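Local structure of 3-dehydroquinate dehydratase (Clostridium difficile, 4H3D) at residues Leu81-Arg86 and Thr102-Glu107; Ile108-Leu113 and Val132-Lys137. The protein catalyses the cis-dehydration of 3-dehydroquinate to 3-dehydroshikimate through an imine intermediate, the third step of the chorismate pathway to aromatic amino acids. All coordinates share one frame; numbering follows the deposited sequence.

Interactions 1 and 2 follow each other along the chain and share helix 98-110. In interaction 1 the middle of this helix lies on strand 81-84, the strand it follows in the TIM barrel. In interaction 2 its last part meets the end of helix 125-137, the next helix of the outer layer. The centres of the two contacts are about 9 Å apart. They touch directly: Phe83 CZ lies 3.7 Å from Ile108 CG1, and Lys106 O is 3.3 Å from Phe134 CE2. Helix 98-110 is thus packed inward on the barrel wall and laterally on its neighbour. The substrate-binding Arg86 belongs to interaction 1, while interaction 2 lies farther out.

Interaction 1: Leu81-Arg86 and Thr102-Glu107; sequences LLFTFR and TTLNKE. With SHL (5-hydroxy-6-methyl-4-oxo-4H-pyran-2-carboxylic acid), chain I.
Leu104 of helix 98-110 reaches two phenylalanines of the segment Leu81-Arg86. Its CB leaves the helix toward the strand, and CG anti to the backbone N (chi1 178°) carries the fork on in that direction. Leu104 CG meets the rim of the Phe83 ring, 4.0 Å from Phe83 CZ and near the ring plane. There the side chain forks. Leu104 CD1 stays with Phe83 CZ, also at 4.0 Å. Leu104 CD2 turns to the second ring and lies 3.9 Å from Phe85 CD2. Both aromatic side chains cross the leucine at about a right angle. All three are buried, and Ile62 of helix 62-76 also touches Leu104.

Asn105 meets the same Phe83 ring. Asn105 OD1 lies in the ring plane at the edge, 3.6 Å from Phe83 CD2. The amide stands nearly upright to the ring, with 82° between the planes. A water accepts from Phe85 N at 2.9 Å. It lies 2.7 Å from Asn105 OD1, placed to donate to it, though other acceptors may compete for its protons. The water thus bridges the helix and the backbone just past the strand.

The contact belongs to the beta-alpha-beta unit of strand 81-84, helix 98-110 and strand 116-120 in the TIM barrel. Phe83 and Phe85 point outward to the helix layer, whereas Thr84 points away from it. Thr84 CG2 lies against one face of the Arg86 guanidinium, offset toward its rim.

Arg86 binds 3-dehydroquinate. Bends at chi2 and chi3 bring its tip to the ligand, where Arg86 NH2 donates to OAC of the bound pyran acid at 3.2 Å, with an N-H...O angle of 141°. Salt bridges to Asp118 and Glu120 also hold the guanidinium. His147, Arg217 and Gln240 hydrogen-bond the same ligand.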
ATOM      1  N   LEU B  81     -16.491  -0.262  21.107  1.00 21.31           N
ATOM      2  CA  LEU B  81     -16.359   1.182  21.212  1.00 20.24           C
ATOM      3  C   LEU B  81     -15.076   1.554  21.934  1.00 19.40           C
ATOM      4  O   LEU B  81     -14.827   1.100  23.074  1.00 20.84           O
ATOM      5  CB  LEU B  81     -17.558   1.771  21.967  1.00 21.47           C
ATOM      6  CG  LEU B  81     -17.586   3.281  22.183  1.00 21.81           C
ATOM      7  CD1 LEU B  81     -17.639   4.015  20.865  1.00 21.40           C
ATOM      8  CD2 LEU B  81     -18.809   3.661  23.053  1.00 25.45           C
ATOM      9  N   LEU B  82     -14.268   2.373  21.265  1.00 20.27           N
ATOM     10  CA  LEU B  82     -13.019   2.929  21.823  1.00 19.48           C
ATOM     11  C   LEU B  82     -13.289   4.360  22.284  1.00 19.21           C
ATOM     12  O   LEU B  82     -13.820   5.163  21.521  1.00 20.99           O
ATOM     13  CB  LEU B  82     -11.927   2.939  20.743  1.00 20.26           C
ATOM     14  CG  LEU B  82     -10.662   3.799  20.995  1.00 18.27           C
ATOM     15  CD1 LEU B  82      -9.929   3.368  22.289  1.00 17.07           C
ATOM     16  CD2 LEU B  82      -9.726   3.753  19.761  1.00 19.34           C
ATOM     17  N   PHE B  83     -12.930   4.672  23.529  1.00 18.05           N
ATOM     18  CA  PHE B  83     -13.116   6.009  24.103  1.00 17.92           C
ATOM     19  C   PHE B  83     -11.761   6.683  24.118  1.00 17.17           C
ATOM     20  O   PHE B  83     -10.823   6.152  24.693  1.00 19.27           O
ATOM     21  CB  PHE B  83     -13.661   5.893  25.519  1.00 18.25           C
ATOM     22  CG  PHE B  83     -13.945   7.206  26.171  1.00 19.28           C
ATOM     23  CD1 PHE B  83     -15.075   7.908  25.852  1.00 19.84           C
ATOM     24  CD2 PHE B  83     -13.091   7.724  27.131  1.00 21.93           C
ATOM     25  CE1 PHE B  83     -15.363   9.139  26.466  1.00 20.67           C
ATOM     26  CE2 PHE B  83     -13.380   8.945  27.755  1.00 23.54           C
ATOM     27  CZ  PHE B  83     -14.523   9.641  27.415  1.00 18.77           C
ATOM     28  N   THR B  84     -11.656   7.841  23.462  1.00 17.61           N
ATOM     29  CA  THR B  84     -10.388   8.564  23.350  1.00 17.64           C
ATOM     30  C   THR B  84     -10.525  10.065  23.599  1.00 16.87           C
ATOM     31  O   THR B  84     -11.195  10.760  22.844  1.00 19.20           O
ATOM     32  CB  THR B  84      -9.752   8.423  21.913  1.00 17.15           C
ATOM     33  OG1 THR B  84      -9.527   7.034  21.599  1.00 20.90           O
ATOM     34  CG2 THR B  84      -8.389   9.191  21.833  1.00 17.61           C
ATOM     35  N   PHE B  85      -9.884  10.565  24.657  1.00 17.93           N
ATOM     36  CA  PHE B  85      -9.740  12.015  24.830  1.00 18.41           C
ATOM     37  C   PHE B  85      -8.308  12.304  24.390  1.00 19.32           C
ATOM     38  O   PHE B  85      -7.356  11.939  25.085  1.00 18.47           O
ATOM     39  CB  PHE B  85      -9.939  12.507  26.275  1.00 19.84           C
ATOM     40  CG  PHE B  85      -9.846  14.027  26.401  1.00 18.68           C
ATOM     41  CD1 PHE B  85      -8.623  14.668  26.394  1.00 18.58           C
ATOM     42  CD2 PHE B  85     -10.989  14.796  26.460  1.00 24.57           C
ATOM     43  CE1 PHE B  85      -8.551  16.061  26.461  1.00 20.14           C
ATOM     44  CE2 PHE B  85     -10.919  16.165  26.534  1.00 22.74           C
ATOM     45  CZ  PHE B  85      -9.705  16.793  26.534  1.00 24.14           C
ATOM     46  N   ARG B  86      -8.163  12.888  23.197  1.00 19.45           N
ATOM     47  CA  ARG B  86      -6.863  13.242  22.633  1.00 19.85           C
ATOM     48  C   ARG B  86      -6.479  14.615  23.164  1.00 22.13           C
ATOM     49  O   ARG B  86      -7.206  15.581  22.972  1.00 20.83           O
ATOM     50  CB  ARG B  86      -6.962  13.251  21.095  1.00 19.44           C
ATOM     51  CG  ARG B  86      -5.662  13.524  20.369  1.00 19.90           C
ATOM     52  CD  ARG B  86      -4.544  12.493  20.682  1.00 18.66           C
ATOM     53  NE  ARG B  86      -4.841  11.148  20.186  1.00 21.99           N
ATOM     54  CZ  ARG B  86      -4.938  10.046  20.932  1.00 23.02           C
ATOM     55  NH1 ARG B  86      -4.724  10.086  22.249  1.00 24.20           N
ATOM     56  NH2 ARG B  86      -5.200   8.883  20.345  1.00 19.70           N
ATOM     57  N   THR B 102      -7.686  11.982  34.142  1.00 23.20           N
ATOM     58  CA  THR B 102      -7.704  10.742  34.906  1.00 24.25           C
ATOM     59  C   THR B 102      -9.132  10.376  35.318  1.00 22.86           C
ATOM     60  O   THR B 102      -9.578   9.259  35.077  1.00 23.33           O
ATOM     61  CB  THR B 102      -6.808  10.868  36.150  1.00 24.90           C
ATOM     62  OG1 THR B 102      -5.473  11.201  35.727  1.00 28.56           O
ATOM     63  CG2 THR B 102      -6.786   9.571  36.957  1.00 25.83           C
ATOM     64  N   THR B 103      -9.842  11.331  35.898  1.00 23.00           N
ATOM     65  CA  THR B 103     -11.230  11.129  36.334  1.00 25.35           C
ATOM     66  C   THR B 103     -12.141  10.745  35.176  1.00 24.02           C
ATOM     67  O   THR B 103     -12.929   9.804  35.287  1.00 24.86           O
ATOM     68  CB  THR B 103     -11.798  12.403  37.011  1.00 27.00           C
ATOM     69  OG1 THR B 103     -10.997  12.732  38.143  1.00 30.63           O
ATOM     70  CG2 THR B 103     -13.248  12.182  37.468  1.00 28.57           C
ATOM     71  N   LEU B 104     -12.051  11.478  34.072  1.00 22.85           N
ATOM     72  CA  LEU B 104     -12.876  11.176  32.897  1.00 22.20           C
ATOM     73  C   LEU B 104     -12.687   9.723  32.446  1.00 22.96           C
ATOM     74  O   LEU B 104     -13.654   8.970  32.298  1.00 21.43           O
ATOM     75  CB  LEU B 104     -12.526  12.118  31.754  1.00 22.75           C
ATOM     76  CG  LEU B 104     -13.248  11.942  30.419  1.00 20.69           C
ATOM     77  CD1 LEU B 104     -14.765  12.141  30.558  1.00 20.02           C
ATOM     78  CD2 LEU B 104     -12.673  12.908  29.412  1.00 18.88           C
ATOM     79  N   ASN B 105     -11.441   9.322  32.218  1.00 22.72           N
ATOM     80  CA  ASN B 105     -11.189   7.961  31.771  1.00 22.05           C
ATOM     81  C   ASN B 105     -11.613   6.882  32.769  1.00 22.17           C
ATOM     82  O   ASN B 105     -12.102   5.825  32.375  1.00 21.25           O
ATOM     83  CB  ASN B 105      -9.736   7.798  31.393  1.00 22.48           C
ATOM     84  CG  ASN B 105      -9.441   8.354  30.029  1.00 24.43           C
ATOM     85  OD1 ASN B 105      -9.993   7.891  29.034  1.00 21.51           O
ATOM     86  ND2 ASN B 105      -8.560   9.351  29.968  1.00 21.35           N
ATOM     87  N   LYS B 106     -11.410   7.140  34.052  1.00 22.00           N
ATOM     88  CA  LYS B 106     -11.802   6.180  35.071  1.00 23.53           C
ATOM     89  C   LYS B 106     -13.314   6.067  35.150  1.00 24.64           C
ATOM     90  O   LYS B 106     -13.856   4.979  35.161  1.00 24.92           O
ATOM     91  CB  LYS B 106     -11.211   6.575  36.422  1.00 23.06           C
ATOM     92  CG  LYS B 106      -9.697   6.390  36.481  1.00 25.74           C
ATOM     93  CD  LYS B 106      -9.132   6.708  37.864  1.00 31.20           C
ATOM     94  CE  LYS B 106      -9.505   5.679  38.908  1.00 35.24           C
ATOM     95  NZ  LYS B 106      -9.151   6.161  40.290  1.00 38.89           N
ATOM     96  N   GLU B 107     -13.994   7.203  35.184  1.00 24.12           N
ATOM     97  CA  GLU B 107     -15.442   7.203  35.289  1.00 27.70           C
ATOM     98  C   GLU B 107     -16.095   6.548  34.098  1.00 26.70           C
ATOM     99  O   GLU B 107     -17.086   5.823  34.249  1.00 25.33           O
ATOM    100  CB  GLU B 107     -15.974   8.632  35.443  1.00 29.82           C
ATOM    101  CG  GLU B 107     -15.787   9.194  36.817  1.00 37.46           C
ATOM    102  CD  GLU B 107     -16.727   8.563  37.824  1.00 47.72           C
ATOM    103  OE1 GLU B 107     -17.906   8.297  37.470  1.00 50.82           O
ATOM    104  OE2 GLU B 107     -16.290   8.339  38.970  1.00 56.62           O
TER
HETATM  105  OAD SHL I 302      -5.890   8.101  11.493  1.00 37.96           O
HETATM  106  CAH SHL I 302      -5.135   9.013  11.917  1.00 43.51           C
HETATM  107  OAA SHL I 302      -4.742   9.934  11.158  1.00 41.03           O
HETATM  108  CAK SHL I 302      -4.729   8.981  13.308  1.00 39.73           C
HETATM  109  OAG SHL I 302      -5.201   7.902  14.128  1.00 36.68           O
HETATM  110  CAF SHL I 302      -4.981   7.957  15.519  1.00 38.55           C
HETATM  111  CAL SHL I 302      -5.546   7.006  16.303  1.00 38.12           C
HETATM  112  CAJ SHL I 302      -4.301   9.021  15.999  1.00 40.48           C
HETATM  113  OAC SHL I 302      -4.095   9.124  17.309  1.00 37.58           O
HETATM  114  CAI SHL I 302      -3.812   9.990  15.170  1.00 39.11           C
HETATM  115  CAE SHL I 302      -4.015   9.972  13.846  1.00 38.84           C
HETATM  116  OAB SHL I 302      -3.114  10.998  15.672  1.00 38.37           O
HETATM  117  O   HOH W   1      -8.825   8.963  26.802  1.00 21.28           O

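Interaction 2: Ile108-Leu113 and Val132-Lys137; sequences ISNTGL and VNFAHK
Ser109 and Ala135 meet on the buried side of this contact between helix 98-110 and helix 125-137. The backbones come nearest here, with the CA atoms of Ser109 and Ala135 5.7 Å apart, a spacing that two small side chains allow. Ser109 OG lies 4.2 Å from Ala135 CB. Its hydrogen bond goes back to the carbonyl O of Asn105 in its own helix, so the hydroxyl is satisfied there. Ile117 of strand 116-120 touches both residues from the barrel side.

The outer side is held by Phe134, whose ring is partly exposed. With CG anti to the backbone N (chi1 -171°), the ring reaches across to Asn110 and presents its edge. Asn110 CB is 3.8 Å from Phe134 CE2, and Asn110 OD1 is equally far from Phe134 CZ. The amide and ring planes are 50° apart. Asn110 is exposed to solvent. Lys106, one turn earlier, makes a cation-pi contact with the same ring.

Beyond Asn110 the chain turns away from helix 125-137. Thr111 OG1 donates to Ile108 O at 2.7 Å. It also accepts from Leu113 N, and this second bond makes an ST turn around Gly112, which has positive phi.

The contacts between the two segments are non-bonded. They therefore depend on fit of shape, with at most a weak, probably favourable attraction between the asparagine oxygen and the positive ring edge.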
ATOM      1  N   ILE B 108     -15.557   6.797  32.906  1.00 25.04           N
ATOM      2  CA  ILE B 108     -16.134   6.223  31.715  1.00 23.61           C
ATOM      3  C   ILE B 108     -15.842   4.724  31.660  1.00 23.44           C
ATOM      4  O   ILE B 108     -16.714   3.949  31.255  1.00 22.02           O
ATOM      5  CB  ILE B 108     -15.690   6.967  30.424  1.00 24.83           C
ATOM      6  CG1 ILE B 108     -16.203   8.403  30.458  1.00 25.34           C
ATOM      7  CG2 ILE B 108     -16.219   6.261  29.168  1.00 19.06           C
ATOM      8  CD1 ILE B 108     -17.668   8.541  30.821  1.00 28.81           C
ATOM      9  N   SER B 109     -14.639   4.313  32.078  1.00 22.48           N
ATOM     10  CA  SER B 109     -14.312   2.874  32.139  1.00 22.86           C
ATOM     11  C   SER B 109     -15.251   2.176  33.093  1.00 24.21           C
ATOM     12  O   SER B 109     -15.612   1.036  32.879  1.00 24.32           O
ATOM     13  CB  SER B 109     -12.882   2.630  32.638  1.00 21.71           C
ATOM     14  OG  SER B 109     -11.924   3.140  31.758  1.00 20.61           O
ATOM     15  N   ASN B 110     -15.630   2.877  34.164  1.00 26.97           N
ATOM     16  CA  ASN B 110     -16.513   2.316  35.179  1.00 27.62           C
ATOM     17  C   ASN B 110     -17.950   2.046  34.700  1.00 28.15           C
ATOM     18  O   ASN B 110     -18.640   1.215  35.285  1.00 28.71           O
ATOM     19  CB  ASN B 110     -16.557   3.221  36.424  1.00 29.40           C
ATOM     20  CG  ASN B 110     -17.232   2.553  37.588  1.00 34.91           C
ATOM     21  OD1 ASN B 110     -16.876   1.437  37.951  1.00 37.45           O
ATOM     22  ND2 ASN B 110     -18.229   3.223  38.179  1.00 33.62           N
ATOM     23  N   THR B 111     -18.399   2.735  33.646  1.00 26.06           N
ATOM     24  CA  THR B 111     -19.774   2.540  33.150  1.00 28.32           C
ATOM     25  C   THR B 111     -20.018   1.158  32.578  1.00 29.87           C
ATOM     26  O   THR B 111     -21.141   0.696  32.562  1.00 29.65           O
ATOM     27  CB  THR B 111     -20.148   3.539  32.034  1.00 29.22           C
ATOM     28  OG1 THR B 111     -19.319   3.312  30.886  1.00 24.02           O
ATOM     29  CG2 THR B 111     -20.011   4.973  32.515  1.00 28.96           C
ATOM     30  N   GLY B 112     -18.963   0.500  32.111  1.00 27.72           N
ATOM     31  CA  GLY B 112     -19.100  -0.783  31.452  1.00 29.13           C
ATOM     32  C   GLY B 112     -19.568  -0.607  30.002  1.00 30.04           C
ATOM     33  O   GLY B 112     -19.781  -1.583  29.299  1.00 30.39           O
ATOM     34  N   LEU B 113     -19.695   0.642  29.550  1.00 30.53           N
ATOM     35  CA  LEU B 113     -20.174   0.932  28.191  1.00 30.83           C
ATOM     36  C   LEU B 113     -19.072   1.037  27.128  1.00 30.00           C
ATOM     37  O   LEU B 113     -19.382   1.032  25.933  1.00 32.46           O
ATOM     38  CB  LEU B 113     -21.011   2.221  28.185  1.00 29.20           C
ATOM     39  CG  LEU B 113     -22.232   2.225  29.109  1.00 35.38           C
ATOM     40  CD1 LEU B 113     -23.021   3.525  28.958  1.00 34.49           C
ATOM     41  CD2 LEU B 113     -23.132   1.023  28.824  1.00 40.10           C
ATOM     42  N   VAL B 132      -4.739   2.579  33.762  1.00 22.59           N
ATOM     43  CA  VAL B 132      -4.628   1.215  33.222  1.00 22.93           C
ATOM     44  C   VAL B 132      -5.125   0.166  34.220  1.00 24.63           C
ATOM     45  O   VAL B 132      -5.901  -0.710  33.861  1.00 24.82           O
ATOM     46  CB  VAL B 132      -3.197   0.865  32.785  1.00 23.99           C
ATOM     47  CG1 VAL B 132      -3.085  -0.628  32.481  1.00 24.69           C
ATOM     48  CG2 VAL B 132      -2.811   1.667  31.591  1.00 21.33           C
ATOM     49  N   ASN B 133      -4.698   0.269  35.472  1.00 25.42           N
ATOM     50  CA  ASN B 133      -5.108  -0.695  36.479  1.00 28.08           C
ATOM     51  C   ASN B 133      -6.619  -0.687  36.668  1.00 26.65           C
ATOM     52  O   ASN B 133      -7.240  -1.744  36.780  1.00 25.48           O
ATOM     53  CB  ASN B 133      -4.394  -0.447  37.818  1.00 30.26           C
ATOM     54  CG  ASN B 133      -2.938  -0.881  37.797  1.00 38.98           C
ATOM     55  OD1 ASN B 133      -2.557  -1.795  37.049  1.00 44.39           O
ATOM     56  ND2 ASN B 133      -2.110  -0.239  38.638  1.00 43.21           N
ATOM     57  N   PHE B 134      -7.221   0.499  36.655  1.00 25.79           N
ATOM     58  CA  PHE B 134      -8.653   0.593  36.833  1.00 23.83           C
ATOM     59  C   PHE B 134      -9.410   0.034  35.630  1.00 22.59           C
ATOM     60  O   PHE B 134     -10.400  -0.692  35.795  1.00 24.94           O
ATOM     61  CB  PHE B 134      -9.102   2.017  37.128  1.00 24.39           C
ATOM     62  CG  PHE B 134     -10.518   2.092  37.525  1.00 26.67           C
ATOM     63  CD1 PHE B 134     -10.900   1.739  38.815  1.00 31.43           C
ATOM     64  CD2 PHE B 134     -11.494   2.438  36.611  1.00 27.48           C
ATOM     65  CE1 PHE B 134     -12.219   1.775  39.187  1.00 34.72           C
ATOM     66  CE2 PHE B 134     -12.830   2.475  36.984  1.00 27.98           C
ATOM     67  CZ  PHE B 134     -13.191   2.143  38.265  1.00 32.64           C
ATOM     68  N   ALA B 135      -8.967   0.389  34.426  1.00 20.77           N
ATOM     69  CA  ALA B 135      -9.561  -0.140  33.215  1.00 21.28           C
ATOM     70  C   ALA B 135      -9.532  -1.661  33.253  1.00 20.46           C
ATOM     71  O   ALA B 135     -10.536  -2.311  32.953  1.00 21.50           O
ATOM     72  CB  ALA B 135      -8.821   0.387  31.954  1.00 19.31           C
ATOM     73  N   HIS B 136      -8.404  -2.236  33.646  1.00 20.58           N
ATOM     74  CA  HIS B 136      -8.314  -3.700  33.687  1.00 22.68           C
ATOM     75  C   HIS B 136      -9.226  -4.308  34.724  1.00 25.19           C
ATOM     76  O   HIS B 136      -9.802  -5.375  34.491  1.00 25.51           O
ATOM     77  CB  HIS B 136      -6.894  -4.178  33.819  1.00 24.12           C
ATOM     78  CG  HIS B 136      -6.086  -3.962  32.577  1.00 26.95           C
ATOM     79  ND1 HIS B 136      -4.726  -3.768  32.598  1.00 23.94           N
ATOM     80  CD2 HIS B 136      -6.461  -3.865  31.276  1.00 28.58           C
ATOM     81  CE1 HIS B 136      -4.290  -3.591  31.361  1.00 27.08           C
ATOM     82  NE2 HIS B 136      -5.321  -3.646  30.541  1.00 27.26           N
ATOM     83  N   LYS B 137      -9.398  -3.619  35.850  1.00 25.81           N
ATOM     84  CA  LYS B 137     -10.321  -4.076  36.859  1.00 28.01           C
ATOM     85  C   LYS B 137     -11.734  -4.172  36.272  1.00 28.30           C
ATOM     86  O   LYS B 137     -12.514  -5.031  36.662  1.00 32.19           O
ATOM     87  CB  LYS B 137     -10.313  -3.137  38.063  1.00 30.21           C
ATOM     88  CG  LYS B 137     -11.149  -3.618  39.203  1.00 34.37           C
ATOM     89  CD  LYS B 137     -11.055  -2.715  40.389  1.00 39.58           C
ATOM     90  CE  LYS B 137     -11.875  -3.279  41.537  1.00 43.76           C
ATOM     91  NZ  LYS B 137     -11.740  -2.469  42.768  1.00 47.93           N
TER